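Local coordinates for membrane lipoprotein family protein (Aeropyrum pernix, PDB 4PEV) that probably serves as the solute-binding lipoprotein of an ABC transporter, binding the nucleoside adenosine for uptake into the cell, at residues C[167-175]-C[212-220]. Residues are numbered along the deposited sequence; the frame is centred on the assembly and turned at random.
Sequences GIIAADIAN and YNQAMGTDV
Tyr212 makes a buried knob-into-hole contact between helix 159-181 and the C-terminal end of helix 196-214, its side chain seated among Ile168, Ala171, Asp172 and Asn175. Both helices belong to the lobe built on the mixed sheet, away from the adenosine site. CG of Tyr212 lies anti to its backbone nitrogen (chi1 -177°), which sends the ring across to helix 159-181. There one face lies against the helix backbone, with Asp172 N 3.9 Å above the ring plane, over its centre, while Ala171 CB touches Tyr212 CD2 at 3.4 Å. At the far end Tyr212 OH gives a weak hydrogen bond to Asp172 OD1 (2.7 Å) and accepts one from Asn175 ND2 (3.1 Å, N-H...O angle 150°). Ser374 also bonds Asp172 OD1. In the loop after helix 196-214, Val220 CG1 packs on Ala174 CB at 4.1 Å. Asn213 bridges this turn: OD1 accepts from Thr218 OG1 in its carbonyl plane and from Val220 N above that plane, and ND2 gives to Val220 O. A phenylalanine in place of Tyr212 would probably leave Asn175 ND2 without this acceptor and Asp172 OD1 with one donor fewer. The phenol thus combines apolar seating with a buried hydroxyl used as both donor and acceptor.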
ATOM      1  N   GLY C 167      -1.952   8.631  -8.737  1.00 29.50           N
ATOM      2  CA  GLY C 167      -3.065   9.004  -9.603  1.00 28.90           C
ATOM      3  C   GLY C 167      -2.615   9.891 -10.741  1.00 29.46           C
ATOM      4  O   GLY C 167      -2.980   9.669 -11.897  1.00 29.55           O
ATOM      5  N   ILE C 168      -1.805  10.893 -10.410  1.00 29.75           N
ATOM      6  CA  ILE C 168      -1.227  11.803 -11.400  1.00 29.41           C
ATOM      7  C   ILE C 168      -0.430  11.017 -12.420  1.00 29.76           C
ATOM      8  O   ILE C 168      -0.589  11.221 -13.616  1.00 30.32           O
ATOM      9  CB  ILE C 168      -0.322  12.867 -10.732  1.00 29.88           C
ATOM     10  CG1 ILE C 168      -1.175  13.940 -10.064  1.00 30.05           C
ATOM     11  CG2 ILE C 168       0.597  13.550 -11.732  1.00 30.90           C
ATOM     12  CD1 ILE C 168      -0.425  14.677  -8.983  1.00 30.67           C
ATOM     13  N   ILE C 169       0.415  10.109 -11.944  1.00 30.53           N
ATOM     14  CA  ILE C 169       1.268   9.313 -12.826  1.00 31.35           C
ATOM     15  C   ILE C 169       0.462   8.442 -13.797  1.00 30.95           C
ATOM     16  O   ILE C 169       0.776   8.362 -14.990  1.00 32.26           O
ATOM     17  CB  ILE C 169       2.200   8.382 -12.026  1.00 33.02           C
ATOM     18  CG1 ILE C 169       3.169   9.185 -11.147  1.00 33.79           C
ATOM     19  CG2 ILE C 169       2.970   7.448 -12.971  1.00 34.08           C
ATOM     20  CD1 ILE C 169       4.243   9.919 -11.926  1.00 35.32           C
ATOM     21  N   ALA C 170      -0.563   7.781 -13.276  1.00 29.16           N
ATOM     22  CA  ALA C 170      -1.328   6.842 -14.064  1.00 28.20           C
ATOM     23  C   ALA C 170      -2.176   7.589 -15.075  1.00 29.13           C
ATOM     24  O   ALA C 170      -2.360   7.137 -16.191  1.00 30.59           O
ATOM     25  CB  ALA C 170      -2.195   5.989 -13.157  1.00 27.77           C
ATOM     26  N   ALA C 171      -2.699   8.739 -14.687  1.00 29.80           N
ATOM     27  CA  ALA C 171      -3.412   9.574 -15.639  1.00 31.27           C
ATOM     28  C   ALA C 171      -2.489   9.974 -16.771  1.00 30.79           C
ATOM     29  O   ALA C 171      -2.917  10.082 -17.913  1.00 32.27           O
ATOM     30  CB  ALA C 171      -3.973  10.821 -14.965  1.00 32.16           C
ATOM     31  N   ASP C 172      -1.223  10.188 -16.445  1.00 30.43           N
ATOM     32  CA  ASP C 172      -0.257  10.653 -17.422  1.00 31.82           C
ATOM     33  C   ASP C 172       0.160   9.546 -18.353  1.00 30.44           C
ATOM     34  O   ASP C 172       0.303   9.768 -19.553  1.00 31.41           O
ATOM     35  CB  ASP C 172       0.983  11.223 -16.736  1.00 33.50           C
ATOM     36  CG  ASP C 172       2.014  11.718 -17.727  1.00 35.83           C
ATOM     37  OD1 ASP C 172       1.721  12.670 -18.506  1.00 35.92           O
ATOM     38  OD2 ASP C 172       3.126  11.140 -17.723  1.00 38.20           O
ATOM     39  N   ILE C 173       0.364   8.358 -17.802  1.00 29.59           N
ATOM     40  CA  ILE C 173       0.737   7.202 -18.605  1.00 28.16           C
ATOM     41  C   ILE C 173      -0.401   6.825 -19.532  1.00 27.86           C
ATOM     42  O   ILE C 173      -0.169   6.431 -20.666  1.00 28.55           O
ATOM     43  CB  ILE C 173       1.088   5.997 -17.731  1.00 28.31           C
ATOM     44  CG1 ILE C 173       2.370   6.272 -16.949  1.00 28.98           C
ATOM     45  CG2 ILE C 173       1.245   4.741 -18.579  1.00 28.52           C
ATOM     46  CD1 ILE C 173       2.723   5.187 -15.943  1.00 30.42           C
ATOM     47  N   ALA C 174      -1.631   6.957 -19.054  1.00 27.78           N
ATOM     48  CA  ALA C 174      -2.802   6.634 -19.856  1.00 28.63           C
ATOM     49  C   ALA C 174      -2.995   7.657 -20.976  1.00 30.01           C
ATOM     50  O   ALA C 174      -3.340   7.314 -22.106  1.00 31.58           O
ATOM     51  CB  ALA C 174      -4.030   6.585 -18.969  1.00 29.44           C
ATOM     52  N   ASN C 175      -2.779   8.923 -20.650  1.00 30.55           N
ATOM     53  CA  ASN C 175      -2.724   9.975 -21.650  1.00 31.34           C
ATOM     54  C   ASN C 175      -1.701   9.698 -22.755  1.00 31.70           C
ATOM     55  O   ASN C 175      -2.013   9.817 -23.944  1.00 31.76           O
ATOM     56  CB  ASN C 175      -2.381  11.297 -20.973  1.00 33.63           C
ATOM     57  CG  ASN C 175      -2.750  12.496 -21.811  1.00 34.16           C
ATOM     58  OD1 ASN C 175      -3.659  12.424 -22.640  1.00 34.61           O
ATOM     59  ND2 ASN C 175      -2.063  13.614 -21.586  1.00 32.53           N
ATOM     60  N   TYR C 212      -4.551  15.862 -12.330  1.00 37.57           N
ATOM     61  CA  TYR C 212      -3.895  15.780 -13.626  1.00 35.65           C
ATOM     62  C   TYR C 212      -4.809  16.282 -14.729  1.00 36.56           C
ATOM     63  O   TYR C 212      -4.450  17.189 -15.447  1.00 35.45           O
ATOM     64  CB  TYR C 212      -3.473  14.348 -13.916  1.00 34.18           C
ATOM     65  CG  TYR C 212      -2.727  14.217 -15.204  1.00 33.88           C
ATOM     66  CD1 TYR C 212      -1.374  14.485 -15.269  1.00 32.93           C
ATOM     67  CD2 TYR C 212      -3.380  13.847 -16.366  1.00 34.71           C
ATOM     68  CE1 TYR C 212      -0.685  14.369 -16.458  1.00 33.31           C
ATOM     69  CE2 TYR C 212      -2.699  13.730 -17.566  1.00 34.23           C
ATOM     70  CZ  TYR C 212      -1.354  13.991 -17.605  1.00 33.01           C
ATOM     71  OH  TYR C 212      -0.682  13.864 -18.797  1.00 32.42           O
ATOM     72  N   ASN C 213      -6.000  15.699 -14.833  1.00 39.46           N
ATOM     73  CA  ASN C 213      -7.018  16.136 -15.796  1.00 39.90           C
ATOM     74  C   ASN C 213      -7.289  17.630 -15.831  1.00 43.58           C
ATOM     75  O   ASN C 213      -7.291  18.227 -16.911  1.00 48.32           O
ATOM     76  CB  ASN C 213      -8.330  15.423 -15.523  1.00 37.77           C
ATOM     77  CG  ASN C 213      -8.313  13.999 -15.997  1.00 36.10           C
ATOM     78  OD1 ASN C 213      -7.521  13.624 -16.854  1.00 34.77           O
ATOM     79  ND2 ASN C 213      -9.197  13.196 -15.449  1.00 35.95           N
ATOM     80  N   GLN C 214      -7.523  18.223 -14.661  1.00 45.91           N
ATOM     81  CA  GLN C 214      -7.768  19.671 -14.558  1.00 45.86           C
ATOM     82  C   GLN C 214      -6.550  20.503 -14.903  1.00 44.10           C
ATOM     83  O   GLN C 214      -6.660  21.462 -15.650  1.00 45.51           O
ATOM     84  CB  GLN C 214      -8.283  20.054 -13.181  1.00 47.51           C
ATOM     85  CG  GLN C 214      -9.747  19.686 -13.005  1.00 51.43           C
ATOM     86  CD  GLN C 214     -10.296  20.066 -11.645  1.00 55.67           C
ATOM     87  OE1 GLN C 214      -9.667  20.822 -10.890  1.00 57.67           O
ATOM     88  NE2 GLN C 214     -11.481  19.538 -11.319  1.00 54.20           N
ATOM     89  N   ALA C 215      -5.383  20.126 -14.401  1.00 43.28           N
ATOM     90  CA  ALA C 215      -4.147  20.860 -14.724  1.00 43.14           C
ATOM     91  C   ALA C 215      -3.687  20.671 -16.167  1.00 42.24           C
ATOM     92  O   ALA C 215      -2.643  21.188 -16.534  1.00 41.27           O
ATOM     93  CB  ALA C 215      -3.015  20.466 -13.774  1.00 42.97           C
HETATM   94  N   MSE C 216      -4.450  19.934 -16.977  1.00 42.19           N
HETATM   95  CA  MSE C 216      -3.967  19.490 -18.286  1.00 42.88           C
HETATM   96  C   MSE C 216      -5.023  19.361 -19.366  1.00 42.34           C
HETATM   97  O   MSE C 216      -4.694  19.023 -20.505  1.00 41.17           O
HETATM   98  CB  MSE C 216      -3.324  18.131 -18.015  1.00 46.38           C
HETATM   99  CG  MSE C 216      -2.194  17.781 -18.951  1.00 50.03           C
HETATM  100 SE   MSE C 216      -0.527  18.559 -18.240  1.00 58.59          SE
HETATM  101  CE  MSE C 216       0.476  18.450 -19.937  1.00 56.12           C
ATOM    102  N   GLY C 217      -6.291  19.619 -19.039  1.00 41.29           N
ATOM    103  CA  GLY C 217      -7.373  19.589 -20.024  1.00 39.81           C
ATOM    104  C   GLY C 217      -7.567  18.228 -20.660  1.00 40.66           C
ATOM    105  O   GLY C 217      -7.869  18.127 -21.840  1.00 40.59           O
ATOM    106  N   THR C 218      -7.373  17.173 -19.877  1.00 42.80           N
ATOM    107  CA  THR C 218      -7.571  15.803 -20.338  1.00 42.73           C
ATOM    108  C   THR C 218      -8.757  15.251 -19.588  1.00 43.20           C
ATOM    109  O   THR C 218      -9.131  15.805 -18.560  1.00 43.80           O
ATOM    110  CB  THR C 218      -6.335  14.946 -20.048  1.00 44.16           C
ATOM    111  OG1 THR C 218      -5.869  15.205 -18.715  1.00 44.03           O
ATOM    112  CG2 THR C 218      -5.229  15.284 -21.033  1.00 44.59           C
ATOM    113  N   ASP C 219      -9.369  14.188 -20.098  1.00 44.21           N
ATOM    114  CA  ASP C 219     -10.496  13.572 -19.399  1.00 44.69           C
ATOM    115  C   ASP C 219     -10.248  12.079 -19.233  1.00 41.79           C
ATOM    116  O   ASP C 219     -11.019  11.248 -19.724  1.00 42.32           O
ATOM    117  CB  ASP C 219     -11.827  13.856 -20.118  1.00 47.91           C
ATOM    118  CG  ASP C 219     -13.067  13.391 -19.301  1.00 54.83           C
ATOM    119  OD1 ASP C 219     -13.015  13.283 -18.049  1.00 53.35           O
ATOM    120  OD2 ASP C 219     -14.118  13.122 -19.922  1.00 64.46           O
ATOM    121  N   VAL C 220      -9.164  11.750 -18.533  1.00 38.09           N
ATOM    122  CA  VAL C 220      -8.788  10.362 -18.290  1.00 37.31           C
ATOM    123  C   VAL C 220      -9.731   9.789 -17.253  1.00 38.03           C
ATOM    124  O   VAL C 220      -9.846  10.334 -16.160  1.00 38.90           O
ATOM    125  CB  VAL C 220      -7.344  10.234 -17.743  1.00 36.96           C
ATOM    126  CG1 VAL C 220      -7.052   8.801 -17.311  1.00 35.57           C
ATOM    127  CG2 VAL C 220      -6.309  10.709 -18.762  1.00 35.98           C
TER